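Local coordinates for DNA ligase (Alteromonas mediterranea, PDB 6GDR), which probably seals nicks in duplex DNA with ATP as cofactor, a minimal Lig E ligase that binds DNA and carries adenosine monophosphate in its pocket, at residues A126-D134 with N158-Q166; A216-F224 with G235-A243. All coordinates share one frame; numbering follows the deposited sequence.

Contact 1 of 2, residues A126-D134 with N158-Q166; sequences AKVRFMAFD and NPTFAVVSQ. Unlike the reference sequence in segment 126-134: Val128 (reference Ile). With AMP (adenosine monophosphate), chain G.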
ATOM      1  N   ALA D 126      -7.119  -2.495  20.268  1.00 60.99           N
ATOM      2  CA  ALA D 126      -8.334  -1.766  20.619  1.00 68.91           C
ATOM      3  C   ALA D 126      -8.724  -0.783  19.521  1.00 65.45           C
ATOM      4  O   ALA D 126      -9.894  -0.708  19.127  1.00 63.98           O
ATOM      5  CB  ALA D 126      -8.138  -1.040  21.950  1.00 80.05           C
ATOM      6  N   LYS D 127      -7.756  -0.023  19.009  1.00 44.98           N
ATOM      7  CA  LYS D 127      -8.016   1.006  18.012  1.00 72.05           C
ATOM      8  C   LYS D 127      -7.669   0.550  16.597  1.00 71.24           C
ATOM      9  O   LYS D 127      -7.463   1.390  15.714  1.00 65.92           O
ATOM     10  CB  LYS D 127      -7.251   2.281  18.371  1.00 74.91           C
ATOM     11  CG  LYS D 127      -7.848   3.034  19.555  1.00 79.82           C
ATOM     12  CD  LYS D 127      -9.080   3.836  19.147  1.00 92.16           C
ATOM     13  CE  LYS D 127      -9.985   4.135  20.334  1.00 81.79           C
ATOM     14  NZ  LYS D 127     -11.019   3.080  20.537  1.00 84.06           N
ATOM     15  N   VAL D 128      -7.610  -0.758  16.364  1.00 66.32           N
ATOM     16  CA  VAL D 128      -7.398  -1.313  15.034  1.00 46.67           C
ATOM     17  C   VAL D 128      -8.752  -1.671  14.441  1.00 51.81           C
ATOM     18  O   VAL D 128      -9.680  -2.076  15.152  1.00 57.30           O
ATOM     19  CB  VAL D 128      -6.468  -2.544  15.078  1.00 51.48           C
ATOM     20  CG1 VAL D 128      -6.341  -3.180  13.698  1.00 60.74           C
ATOM     21  CG2 VAL D 128      -5.098  -2.150  15.606  1.00 68.38           C
ATOM     22  N   ARG D 129      -8.866  -1.522  13.123  1.00 51.64           N
ATOM     23  CA  ARG D 129     -10.093  -1.844  12.411  1.00 51.24           C
ATOM     24  C   ARG D 129      -9.756  -2.600  11.134  1.00 59.65           C
ATOM     25  O   ARG D 129      -8.652  -2.496  10.595  1.00 47.45           O
ATOM     26  CB  ARG D 129     -10.902  -0.581  12.078  1.00 63.93           C
ATOM     27  CG  ARG D 129     -11.459   0.136  13.297  1.00 55.05           C
ATOM     28  CD  ARG D 129     -12.534   1.134  12.904  1.00 48.76           C
ATOM     29  NE  ARG D 129     -12.000   2.234  12.107  1.00 61.68           N
ATOM     30  CZ  ARG D 129     -12.746   3.105  11.435  1.00 66.09           C
ATOM     31  NH1 ARG D 129     -12.169   4.075  10.738  1.00 51.85           N
ATOM     32  NH2 ARG D 129     -14.070   3.007  11.452  1.00 56.18           N
ATOM     33  N   PHE D 130     -10.732  -3.369  10.657  1.00 48.12           N
ATOM     34  CA  PHE D 130     -10.597  -4.158   9.434  1.00 58.96           C
ATOM     35  C   PHE D 130     -11.369  -3.430   8.339  1.00 55.19           C
ATOM     36  O   PHE D 130     -12.578  -3.601   8.184  1.00 53.99           O
ATOM     37  CB  PHE D 130     -11.107  -5.577   9.651  1.00 52.02           C
ATOM     38  CG  PHE D 130     -11.058  -6.438   8.420  1.00 47.95           C
ATOM     39  CD1 PHE D 130      -9.874  -7.039   8.028  1.00 56.65           C
ATOM     40  CD2 PHE D 130     -12.197  -6.655   7.663  1.00 53.16           C
ATOM     41  CE1 PHE D 130      -9.827  -7.835   6.898  1.00 51.39           C
ATOM     42  CE2 PHE D 130     -12.155  -7.448   6.534  1.00 64.46           C
ATOM     43  CZ  PHE D 130     -10.969  -8.040   6.151  1.00 58.91           C
ATOM     44  N   MET D 131     -10.654  -2.606   7.576  1.00 52.30           N
ATOM     45  CA  MET D 131     -11.260  -1.786   6.527  1.00 48.66           C
ATOM     46  C   MET D 131     -11.397  -2.636   5.270  1.00 47.29           C
ATOM     47  O   MET D 131     -10.527  -2.647   4.399  1.00 52.64           O
ATOM     48  CB  MET D 131     -10.418  -0.542   6.273  1.00 61.43           C
ATOM     49  CG  MET D 131     -10.010   0.207   7.538  1.00 57.91           C
ATOM     50  SD  MET D 131     -11.410   0.745   8.540  1.00 58.56           S
ATOM     51  CE  MET D 131     -12.234   1.869   7.416  1.00 53.61           C
ATOM     52  N   ALA D 132     -12.509  -3.360   5.176  1.00 51.80           N
ATOM     53  CA  ALA D 132     -12.743  -4.230   4.030  1.00 55.35           C
ATOM     54  C   ALA D 132     -12.925  -3.408   2.760  1.00 44.74           C
ATOM     55  O   ALA D 132     -13.553  -2.345   2.775  1.00 56.21           O
ATOM     56  CB  ALA D 132     -13.975  -5.102   4.271  1.00 52.96           C
ATOM     57  N   PHE D 133     -12.370  -3.908   1.652  1.00 48.33           N
ATOM     58  CA  PHE D 133     -12.457  -3.216   0.373  1.00 48.97           C
ATOM     59  C   PHE D 133     -12.866  -4.097  -0.798  1.00 40.07           C
ATOM     60  O   PHE D 133     -13.100  -3.561  -1.886  1.00 53.25           O
ATOM     61  CB  PHE D 133     -11.118  -2.540   0.031  1.00 42.86           C
ATOM     62  CG  PHE D 133      -9.928  -3.456   0.110  1.00 50.49           C
ATOM     63  CD1 PHE D 133      -9.633  -4.325  -0.927  1.00 41.35           C
ATOM     64  CD2 PHE D 133      -9.093  -3.433   1.214  1.00 53.64           C
ATOM     65  CE1 PHE D 133      -8.534  -5.163  -0.858  1.00 52.84           C
ATOM     66  CE2 PHE D 133      -7.993  -4.267   1.288  1.00 58.37           C
ATOM     67  CZ  PHE D 133      -7.715  -5.133   0.250  1.00 55.58           C
ATOM     68  N   ASP D 134     -12.962  -5.414  -0.627  1.00 44.57           N
ATOM     69  CA  ASP D 134     -13.378  -6.271  -1.729  1.00 47.15           C
ATOM     70  C   ASP D 134     -13.636  -7.677  -1.205  1.00 51.24           C
ATOM     71  O   ASP D 134     -13.219  -8.035  -0.099  1.00 54.65           O
ATOM     72  CB  ASP D 134     -12.324  -6.307  -2.842  1.00 44.04           C
ATOM     73  CG  ASP D 134     -12.888  -6.785  -4.169  1.00 59.74           C
ATOM     74  OD1 ASP D 134     -14.099  -7.083  -4.232  1.00 58.45           O
ATOM     75  OD2 ASP D 134     -12.119  -6.859  -5.150  1.00 56.90           O
ATOM     76  N   ASN D 158     -20.016  -6.131  15.575  1.00 67.45           N
ATOM     77  CA  ASN D 158     -18.666  -5.749  15.977  1.00 67.08           C
ATOM     78  C   ASN D 158     -18.221  -4.506  15.211  1.00 58.35           C
ATOM     79  O   ASN D 158     -18.229  -4.522  13.972  1.00 68.55           O
ATOM     80  CB  ASN D 158     -17.701  -6.902  15.722  1.00 66.97           C
ATOM     81  CG  ASN D 158     -16.415  -6.773  16.513  1.00 60.55           C
ATOM     82  OD1 ASN D 158     -15.975  -5.669  16.832  1.00 67.28           O
ATOM     83  ND2 ASN D 158     -15.808  -7.910  16.839  1.00 68.63           N
ATOM     84  N   PRO D 159     -17.828  -3.419  15.884  1.00 67.45           N
ATOM     85  CA  PRO D 159     -17.375  -2.226  15.149  1.00 65.74           C
ATOM     86  C   PRO D 159     -15.988  -2.365  14.543  1.00 60.92           C
ATOM     87  O   PRO D 159     -15.588  -1.493  13.759  1.00 57.41           O
ATOM     88  CB  PRO D 159     -17.403  -1.128  16.218  1.00 53.13           C
ATOM     89  CG  PRO D 159     -17.170  -1.851  17.491  1.00 63.77           C
ATOM     90  CD  PRO D 159     -17.831  -3.194  17.340  1.00 51.23           C
ATOM     91  N   THR D 160     -15.240  -3.418  14.881  1.00 66.06           N
ATOM     92  CA  THR D 160     -13.944  -3.635  14.249  1.00 54.06           C
ATOM     93  C   THR D 160     -14.095  -3.937  12.764  1.00 58.84           C
ATOM     94  O   THR D 160     -13.188  -3.646  11.976  1.00 57.66           O
ATOM     95  CB  THR D 160     -13.202  -4.779  14.939  1.00 58.54           C
ATOM     96  OG1 THR D 160     -13.995  -5.970  14.881  1.00 63.16           O
ATOM     97  CG2 THR D 160     -12.912  -4.429  16.393  1.00 69.07           C
ATOM     98  N   PHE D 161     -15.223  -4.520  12.368  1.00 54.17           N
ATOM     99  CA  PHE D 161     -15.507  -4.774  10.963  1.00 51.89           C
ATOM    100  C   PHE D 161     -16.059  -3.502  10.332  1.00 56.52           C
ATOM    101  O   PHE D 161     -17.137  -3.031  10.714  1.00 65.99           O
ATOM    102  CB  PHE D 161     -16.497  -5.927  10.822  1.00 57.00           C
ATOM    103  CG  PHE D 161     -16.756  -6.336   9.401  1.00 60.32           C
ATOM    104  CD1 PHE D 161     -16.036  -7.367   8.821  1.00 60.14           C
ATOM    105  CD2 PHE D 161     -17.723  -5.692   8.645  1.00 58.59           C
ATOM    106  CE1 PHE D 161     -16.272  -7.748   7.514  1.00 52.83           C
ATOM    107  CE2 PHE D 161     -17.964  -6.068   7.338  1.00 60.55           C
ATOM    108  CZ  PHE D 161     -17.238  -7.097   6.772  1.00 64.75           C
ATOM    109  N   ALA D 162     -15.321  -2.942   9.377  1.00 62.00           N
ATOM    110  CA  ALA D 162     -15.708  -1.716   8.697  1.00 59.64           C
ATOM    111  C   ALA D 162     -15.608  -1.929   7.191  1.00 57.29           C
ATOM    112  O   ALA D 162     -15.222  -3.000   6.717  1.00 54.45           O
ATOM    113  CB  ALA D 162     -14.835  -0.537   9.147  1.00 51.04           C
ATOM    114  N   VAL D 163     -15.965  -0.892   6.437  1.00 40.11           N
ATOM    115  CA  VAL D 163     -15.942  -0.934   4.979  1.00 47.35           C
ATOM    116  C   VAL D 163     -15.355   0.377   4.481  1.00 60.03           C
ATOM    117  O   VAL D 163     -15.803   1.457   4.883  1.00 56.19           O
ATOM    118  CB  VAL D 163     -17.348  -1.159   4.385  1.00 55.60           C
ATOM    119  CG1 VAL D 163     -17.273  -1.288   2.867  1.00 52.88           C
ATOM    120  CG2 VAL D 163     -17.997  -2.393   4.996  1.00 60.28           C
ATOM    121  N   VAL D 164     -14.351   0.284   3.608  1.00 51.53           N
ATOM    122  CA  VAL D 164     -13.724   1.483   3.069  1.00 44.80           C
ATOM    123  C   VAL D 164     -14.774   2.326   2.363  1.00 49.05           C
ATOM    124  O   VAL D 164     -15.588   1.815   1.583  1.00 49.57           O
ATOM    125  CB  VAL D 164     -12.578   1.103   2.121  1.00 55.05           C
ATOM    126  CG1 VAL D 164     -12.024   2.336   1.426  1.00 56.65           C
ATOM    127  CG2 VAL D 164     -11.472   0.387   2.892  1.00 41.78           C
ATOM    128  N   SER D 165     -14.759   3.627   2.637  1.00 45.66           N
ATOM    129  CA  SER D 165     -15.704   4.537   2.006  1.00 52.07           C
ATOM    130  C   SER D 165     -15.389   4.666   0.522  1.00 52.62           C
ATOM    131  O   SER D 165     -14.236   4.880   0.136  1.00 44.05           O
ATOM    132  CB  SER D 165     -15.653   5.907   2.680  1.00 42.19           C
ATOM    133  OG  SER D 165     -15.937   5.804   4.064  1.00 74.99           O
ATOM    134  N   GLN D 166     -16.419   4.536  -0.309  1.00 50.78           N
ATOM    135  CA  GLN D 166     -16.288   4.637  -1.754  1.00 45.22           C
ATOM    136  C   GLN D 166     -17.081   5.842  -2.237  1.00 56.32           C
ATOM    137  O   GLN D 166     -18.267   5.976  -1.920  1.00 59.36           O
ATOM    138  CB  GLN D 166     -16.786   3.363  -2.442  1.00 46.62           C
ATOM    139  CG  GLN D 166     -16.129   2.082  -1.944  1.00 55.36           C
ATOM    140  CD  GLN D 166     -14.750   1.860  -2.529  1.00 57.15           C
ATOM    141  OE1 GLN D 166     -14.373   2.484  -3.521  1.00 55.20           O
ATOM    142  NE2 GLN D 166     -13.988   0.962  -1.916  1.00 57.49           N
TER
HETATM  143  P   AMP G 300       0.651  -1.857  -3.185  1.00127.79           P
HETATM  144  O1P AMP G 300       0.276  -0.972  -2.019  1.00157.78           O
HETATM  145  O2P AMP G 300       1.414  -1.255  -4.342  1.00105.70           O
HETATM  146  O5' AMP G 300      -0.699  -2.517  -3.760  1.00112.56           O
HETATM  147  C5' AMP G 300      -1.960  -2.039  -3.301  1.00 91.44           C
HETATM  148  C4' AMP G 300      -2.249  -2.584  -1.904  1.00107.46           C
HETATM  149  O4' AMP G 300      -2.854  -1.566  -1.100  1.00100.79           O
HETATM  150  C3' AMP G 300      -3.174  -3.789  -1.880  1.00 80.32           C
HETATM  151  O3' AMP G 300      -2.443  -4.954  -1.482  1.00 93.16           O
HETATM  152  C2' AMP G 300      -4.261  -3.451  -0.878  1.00 82.98           C
HETATM  153  O2' AMP G 300      -4.386  -4.467   0.118  1.00 86.99           O
HETATM  154  C1' AMP G 300      -3.833  -2.140  -0.229  1.00 86.77           C
HETATM  155  N9  AMP G 300      -4.911  -1.142   0.016  1.00 81.28           N
HETATM  156  C8  AMP G 300      -4.862  -0.262   1.035  1.00 80.34           C
HETATM  157  N7  AMP G 300      -5.956   0.539   1.044  1.00 57.43           N
HETATM  158  C5  AMP G 300      -6.732   0.172   0.013  1.00 71.27           C
HETATM  159  C6  AMP G 300      -8.031   0.613  -0.543  1.00 62.45           C
HETATM  160  N6  AMP G 300      -8.711   1.628   0.032  1.00 61.51           N
HETATM  161  N1  AMP G 300      -8.505  -0.024  -1.633  1.00 62.83           N
HETATM  162  C2  AMP G 300      -7.830  -1.035  -2.211  1.00 66.49           C
HETATM  163  N3  AMP G 300      -6.643  -1.482  -1.755  1.00 57.58           N
HETATM  164  C4  AMP G 300      -6.049  -0.938  -0.665  1.00 75.53           C
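Phe130 N gives its hydrogen to Thr160 O at 2.8 Å, almost straight (174°). Phe130 O accepts from Ala162 N, Ala162 O from Ala132 N, the latter donor well above the carbonyl plane, and Ala132 O receives Val164 N at 2.9 Å. On its other edge 129-134 shares backbone hydrogen bonds with Trp75, Glu73 and Asp71 of strand 70-75. Strands 129-134 and 161-163 are thus parallel neighbours, the two ends of a beta-alpha-beta crossover through helix 142-154 in the nucleotidyltransferase domain. Just before strand 161-163, Asn158 OD1 closes an Asx turn on Thr160 N (3.1 Å), while Asn158 ND2 is satisfied by Trp60 O and Ala63 O. Thr160 OG1 is hydrogen-bonded to Phe61 O and Trp65 NE1. Phe130 and Phe161 point the same way, Phe130 CD2 4.1 Å from Phe161 CD1; on the other face Met131 SD touches Ala162 CB at 3.7 Å. With CG between the backbone N and the carbonyl carbon (chi1 52°), Phe133 lays one ring face over the adenine, and its CZ reaches AMP O2' at 3.4 Å. A serine here would probably leave that adenine face without its aromatic cover. Val164 CG1 meets AMP N6 at 3.7 Å.

Contact 2 of 2, residues A216-F224 with G235-A243; sequences AEAKVLAHF and GSLLVETPA. Unlike the reference sequence in segment 216-224: Phe224 (reference Leu). With nucleotides of chain A.
Glu217 O lies 3.3 Å from Pro242 CD, where the second strand has already given way to loop. Next, the methyl of Ala218 packs against Val239 CB. Lys219 N donates to Glu240 O (2.8 Å); the return bond from Glu240 N is weak and bent. Val220 has its CG2 anti to the backbone N, which carries that methyl to Leu237 CB at 4.0 Å. Leu221 CD1 crosses to Glu240 CB at 3.7 Å. Leu221 and Ala222 together face Leu238, and the geometry fits a classic beta bulge, in which Ala222 O accepts from Leu238 N. The two strands form an antiparallel hairpin of the OB domain, with strand 267-272 flanking the first and strand 246-249 the second. The His223 ring runs alongside Leu237, His223 CD2 3.6 Å from Leu237 CD2, and its NE2 is bonded to Pro262 O. At Phe224, Leu238 CB meets the ring edge at CE2 (3.9 Å), and a cation-pi contact comes from Lys248. Phe224 O takes Gly235 N at 2.7 Å, nearly straight along its carbonyl, and weakly Ser236 N, a second classic bulge. Ser236 OG binds a DNA phosphate, and its CB lies 3.6 Å from DG11 O3' of chain A.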
ATOM      1  N   ALA D 216      14.414  14.697  -4.825  1.00 55.85           N
ATOM      2  CA  ALA D 216      15.337  15.259  -3.850  1.00 61.46           C
ATOM      3  C   ALA D 216      16.744  14.821  -4.220  1.00 56.78           C
ATOM      4  O   ALA D 216      16.934  13.855  -4.964  1.00 66.54           O
ATOM      5  CB  ALA D 216      14.993  14.821  -2.423  1.00 58.15           C
ATOM      6  N   GLU D 217      17.726  15.544  -3.693  1.00 66.96           N
ATOM      7  CA  GLU D 217      19.130  15.269  -3.958  1.00 75.16           C
ATOM      8  C   GLU D 217      19.819  14.770  -2.695  1.00 57.95           C
ATOM      9  O   GLU D 217      19.401  15.075  -1.574  1.00 63.24           O
ATOM     10  CB  GLU D 217      19.849  16.518  -4.480  1.00 89.21           C
ATOM     11  CG  GLU D 217      19.433  16.934  -5.882  1.00 85.19           C
ATOM     12  CD  GLU D 217      20.301  18.045  -6.442  1.00 98.82           C
ATOM     13  OE1 GLU D 217      20.868  18.818  -5.642  1.00103.43           O
ATOM     14  OE2 GLU D 217      20.420  18.140  -7.682  1.00 99.07           O
ATOM     15  N   ALA D 218      20.882  13.995  -2.891  1.00 51.41           N
ATOM     16  CA  ALA D 218      21.678  13.483  -1.788  1.00 59.50           C
ATOM     17  C   ALA D 218      23.084  13.195  -2.289  1.00 68.19           C
ATOM     18  O   ALA D 218      23.285  12.873  -3.463  1.00 64.25           O
ATOM     19  CB  ALA D 218      21.060  12.217  -1.184  1.00 67.56           C
ATOM     20  N   LYS D 219      24.053  13.313  -1.386  1.00 69.30           N
ATOM     21  CA  LYS D 219      25.454  13.071  -1.701  1.00 66.98           C
ATOM     22  C   LYS D 219      25.818  11.639  -1.336  1.00 58.54           C
ATOM     23  O   LYS D 219      25.589  11.206  -0.202  1.00 65.51           O
ATOM     24  CB  LYS D 219      26.357  14.052  -0.952  1.00 66.14           C
ATOM     25  CG  LYS D 219      27.848  13.837  -1.187  1.00 70.08           C
ATOM     26  CD  LYS D 219      28.693  14.917  -0.521  1.00 72.54           C
ATOM     27  CE  LYS D 219      28.485  14.950   0.989  1.00 77.06           C
ATOM     28  NZ  LYS D 219      29.423  15.886   1.666  1.00 71.83           N
ATOM     29  N   VAL D 220      26.385  10.911  -2.298  1.00 59.38           N
ATOM     30  CA  VAL D 220      26.789   9.530  -2.059  1.00 58.79           C
ATOM     31  C   VAL D 220      28.001   9.510  -1.139  1.00 61.22           C
ATOM     32  O   VAL D 220      28.990  10.218  -1.368  1.00 60.56           O
ATOM     33  CB  VAL D 220      27.078   8.811  -3.387  1.00 54.20           C
ATOM     34  CG1 VAL D 220      28.057   9.600  -4.246  1.00 78.44           C
ATOM     35  CG2 VAL D 220      27.607   7.400  -3.138  1.00 58.80           C
ATOM     36  N   LEU D 221      27.928   8.688  -0.088  1.00 63.24           N
ATOM     37  CA  LEU D 221      28.989   8.598   0.905  1.00 62.83           C
ATOM     38  C   LEU D 221      29.807   7.317   0.820  1.00 67.82           C
ATOM     39  O   LEU D 221      30.948   7.306   1.290  1.00 54.46           O
ATOM     40  CB  LEU D 221      28.403   8.700   2.322  1.00 55.58           C
ATOM     41  CG  LEU D 221      27.544   9.925   2.636  1.00 60.09           C
ATOM     42  CD1 LEU D 221      27.087   9.877   4.086  1.00 50.90           C
ATOM     43  CD2 LEU D 221      28.296  11.216   2.358  1.00 61.04           C
ATOM     44  N   ALA D 222      29.263   6.249   0.246  1.00 66.49           N
ATOM     45  CA  ALA D 222      29.970   4.976   0.189  1.00 56.65           C
ATOM     46  C   ALA D 222      29.217   4.045  -0.750  1.00 61.71           C
ATOM     47  O   ALA D 222      28.062   4.292  -1.107  1.00 61.58           O
ATOM     48  CB  ALA D 222      30.110   4.350   1.579  1.00 60.82           C
ATOM     49  N   HIS D 223      29.894   2.972  -1.148  1.00 61.37           N
ATOM     50  CA  HIS D 223      29.326   1.936  -1.993  1.00 59.49           C
ATOM     51  C   HIS D 223      29.145   0.657  -1.186  1.00 54.92           C
ATOM     52  O   HIS D 223      29.839   0.427  -0.192  1.00 51.98           O
ATOM     53  CB  HIS D 223      30.223   1.655  -3.203  1.00 48.91           C
ATOM     54  CG  HIS D 223      30.419   2.837  -4.099  1.00 62.74           C
ATOM     55  ND1 HIS D 223      31.222   2.795  -5.219  1.00 68.91           N
ATOM     56  CD2 HIS D 223      29.915   4.093  -4.045  1.00 75.27           C
ATOM     57  CE1 HIS D 223      31.206   3.974  -5.814  1.00 75.39           C
ATOM     58  NE2 HIS D 223      30.421   4.780  -5.122  1.00 75.24           N
ATOM     59  N   PHE D 224      28.203  -0.176  -1.623  1.00 55.59           N
ATOM     60  CA  PHE D 224      27.950  -1.467  -0.999  1.00 55.04           C
ATOM     61  C   PHE D 224      27.862  -2.529  -2.082  1.00 50.49           C
ATOM     62  O   PHE D 224      27.102  -2.381  -3.043  1.00 51.20           O
ATOM     63  CB  PHE D 224      26.666  -1.442  -0.166  1.00 53.28           C
ATOM     64  CG  PHE D 224      26.831  -0.792   1.176  1.00 66.09           C
ATOM     65  CD1 PHE D 224      27.441  -1.472   2.216  1.00 70.91           C
ATOM     66  CD2 PHE D 224      26.379   0.497   1.400  1.00 77.46           C
ATOM     67  CE1 PHE D 224      27.597  -0.881   3.454  1.00 75.02           C
ATOM     68  CE2 PHE D 224      26.533   1.095   2.636  1.00 68.38           C
ATOM     69  CZ  PHE D 224      27.143   0.404   3.664  1.00 65.82           C
ATOM     70  N   GLY D 235      25.596  -2.692  -5.232  1.00 48.12           N
ATOM     71  CA  GLY D 235      24.266  -3.054  -4.785  1.00 53.05           C
ATOM     72  C   GLY D 235      23.465  -1.858  -4.316  1.00 57.26           C
ATOM     73  O   GLY D 235      22.288  -1.715  -4.662  1.00 52.09           O
ATOM     74  N   SER D 236      24.093  -0.988  -3.526  1.00 39.07           N
ATOM     75  CA  SER D 236      23.421   0.195  -3.010  1.00 55.50           C
ATOM     76  C   SER D 236      24.451   1.282  -2.749  1.00 48.60           C
ATOM     77  O   SER D 236      25.661   1.047  -2.779  1.00 57.66           O
ATOM     78  CB  SER D 236      22.635  -0.124  -1.734  1.00 50.63           C
ATOM     79  OG  SER D 236      23.497  -0.587  -0.708  1.00 57.17           O
ATOM     80  N   LEU D 237      23.947   2.488  -2.489  1.00 61.96           N
ATOM     81  CA  LEU D 237      24.773   3.652  -2.206  1.00 56.98           C
ATOM     82  C   LEU D 237      24.305   4.285  -0.906  1.00 54.75           C
ATOM     83  O   LEU D 237      23.106   4.519  -0.725  1.00 58.94           O
ATOM     84  CB  LEU D 237      24.693   4.681  -3.340  1.00 48.63           C
ATOM     85  CG  LEU D 237      25.022   4.190  -4.750  1.00 52.42           C
ATOM     86  CD1 LEU D 237      24.740   5.290  -5.757  1.00 61.49           C
ATOM     87  CD2 LEU D 237      26.468   3.736  -4.842  1.00 66.25           C
ATOM     88  N   LEU D 238      25.245   4.560  -0.006  1.00 54.50           N
ATOM     89  CA  LEU D 238      24.928   5.270   1.231  1.00 57.48           C
ATOM     90  C   LEU D 238      24.924   6.761   0.925  1.00 54.74           C
ATOM     91  O   LEU D 238      25.973   7.406   0.902  1.00 68.11           O
ATOM     92  CB  LEU D 238      25.929   4.932   2.329  1.00 57.95           C
ATOM     93  CG  LEU D 238      25.710   5.663   3.658  1.00 56.13           C
ATOM     94  CD1 LEU D 238      24.336   5.347   4.243  1.00 60.22           C
ATOM     95  CD2 LEU D 238      26.805   5.315   4.651  1.00 65.10           C
ATOM     96  N   VAL D 239      23.738   7.310   0.690  1.00 48.81           N
ATOM     97  CA  VAL D 239      23.590   8.707   0.344  1.00 58.69           C
ATOM     98  C   VAL D 239      23.184   9.485   1.591  1.00 58.27           C
ATOM     99  O   VAL D 239      22.819   8.917   2.617  1.00 56.85           O
ATOM    100  CB  VAL D 239      22.571   8.909  -0.804  1.00 66.42           C
ATOM    101  CG1 VAL D 239      23.005   8.136  -2.040  1.00 57.43           C
ATOM    102  CG2 VAL D 239      21.173   8.487  -0.371  1.00 58.47           C
ATOM    103  N   GLU D 240      23.248  10.811   1.500  1.00 56.79           N
ATOM    104  CA  GLU D 240      22.889  11.679   2.615  1.00 71.15           C
ATOM    105  C   GLU D 240      22.257  12.946   2.063  1.00 65.18           C
ATOM    106  O   GLU D 240      22.788  13.551   1.129  1.00 67.95           O
ATOM    107  CB  GLU D 240      24.115  12.017   3.469  1.00 70.26           C
ATOM    108  CG  GLU D 240      23.865  13.084   4.524  1.00 73.83           C
ATOM    109  CD  GLU D 240      25.028  13.233   5.485  1.00 66.15           C
ATOM    110  OE1 GLU D 240      25.192  12.363   6.365  1.00 71.24           O
ATOM    111  OE2 GLU D 240      25.783  14.218   5.353  1.00 78.08           O
ATOM    112  N   THR D 241      21.128  13.339   2.642  1.00 51.89           N
ATOM    113  CA  THR D 241      20.428  14.525   2.188  1.00 48.26           C
ATOM    114  C   THR D 241      21.047  15.775   2.805  1.00 70.57           C
ATOM    115  O   THR D 241      21.710  15.706   3.844  1.00 66.33           O
ATOM    116  CB  THR D 241      18.950  14.444   2.560  1.00 57.66           C
ATOM    117  OG1 THR D 241      18.808  14.489   3.986  1.00 63.06           O
ATOM    118  CG2 THR D 241      18.331  13.160   2.032  1.00 50.29           C
ATOM    119  N   PRO D 242      20.850  16.938   2.179  1.00 66.01           N
ATOM    120  CA  PRO D 242      21.386  18.178   2.764  1.00 70.13           C
ATOM    121  C   PRO D 242      20.964  18.400   4.205  1.00 60.03           C
ATOM    122  O   PRO D 242      21.709  19.023   4.973  1.00 64.83           O
ATOM    123  CB  PRO D 242      20.828  19.266   1.837  1.00 54.12           C
ATOM    124  CG  PRO D 242      20.610  18.576   0.538  1.00 47.42           C
ATOM    125  CD  PRO D 242      20.199  17.175   0.879  1.00 60.20           C
ATOM    126  N   ALA D 243      19.791  17.906   4.600  1.00 54.51           N
ATOM    127  CA  ALA D 243      19.328  18.058   5.973  1.00 62.16           C
ATOM    128  C   ALA D 243      20.044  17.134   6.947  1.00 66.62           C
ATOM    129  O   ALA D 243      19.759  17.195   8.149  1.00 60.69           O
ATOM    130  CB  ALA D 243      17.820  17.810   6.044  1.00 77.88           C
TER
ATOM    131  P    DG A  11      21.251  -7.210  -3.759  1.00 50.07           P
ATOM    132  OP1  DG A  11      22.701  -6.907  -3.733  1.00 56.83           O
ATOM    133  OP2  DG A  11      20.724  -8.350  -2.975  1.00 54.22           O
ATOM    134  O5'  DG A  11      20.441  -5.901  -3.328  1.00 55.31           O
ATOM    135  C5'  DG A  11      20.731  -4.658  -3.950  1.00 48.06           C
ATOM    136  C4'  DG A  11      19.716  -3.597  -3.560  1.00 61.76           C
ATOM    137  O4'  DG A  11      18.455  -3.856  -4.220  1.00 47.12           O
ATOM    138  C3'  DG A  11      19.362  -3.546  -2.086  1.00 50.16           C
ATOM    139  O3'  DG A  11      20.317  -2.800  -1.348  1.00 60.56           O
ATOM    140  C2'  DG A  11      17.994  -2.878  -2.102  1.00 50.81           C
ATOM    141  C1'  DG A  11      17.395  -3.323  -3.438  1.00 55.73           C
ATOM    142  N9   DG A  11      16.355  -4.336  -3.292  1.00 48.73           N
ATOM    143  C8   DG A  11      16.504  -5.699  -3.369  1.00 50.77           C
ATOM    144  N7   DG A  11      15.391  -6.354  -3.187  1.00 41.98           N
ATOM    145  C5   DG A  11      14.443  -5.360  -2.972  1.00 50.18           C
ATOM    146  C6   DG A  11      13.054  -5.462  -2.716  1.00 49.79           C
ATOM    147  O6   DG A  11      12.362  -6.486  -2.628  1.00 43.85           O
ATOM    148  N1   DG A  11      12.467  -4.207  -2.557  1.00 43.30           N
ATOM    149  C2   DG A  11      13.138  -3.010  -2.636  1.00 51.19           C
ATOM    150  N2   DG A  11      12.406  -1.903  -2.456  1.00 44.05           N
ATOM    151  N3   DG A  11      14.437  -2.903  -2.873  1.00 37.15           N
ATOM    152  C4   DG A  11      15.023  -4.114  -3.029  1.00 37.08           C
TER

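From the N terminus, the chain passes through strands 29-34, 38-42 and 70-75 before contact 1 opens at strand 129-134. Helix 142-154 then leads to strand 161-163, which closes the loop at the outer edge of its mixed sheet, beside the AMP pocket. The chain next runs through helix 172-184 and strands 189-194 and 207-210, completing the nucleotidyltransferase domain, and enters the OB domain along strand 214-225. Contact 2 closes a much shorter loop, back to strand 234-240. The two lie in series, neither nested nor crossed, on opposite sides of the chain's centre, their nearest atoms about 30 Å apart. Contact 1 borders the nucleotide, whereas contact 2 meets the DNA.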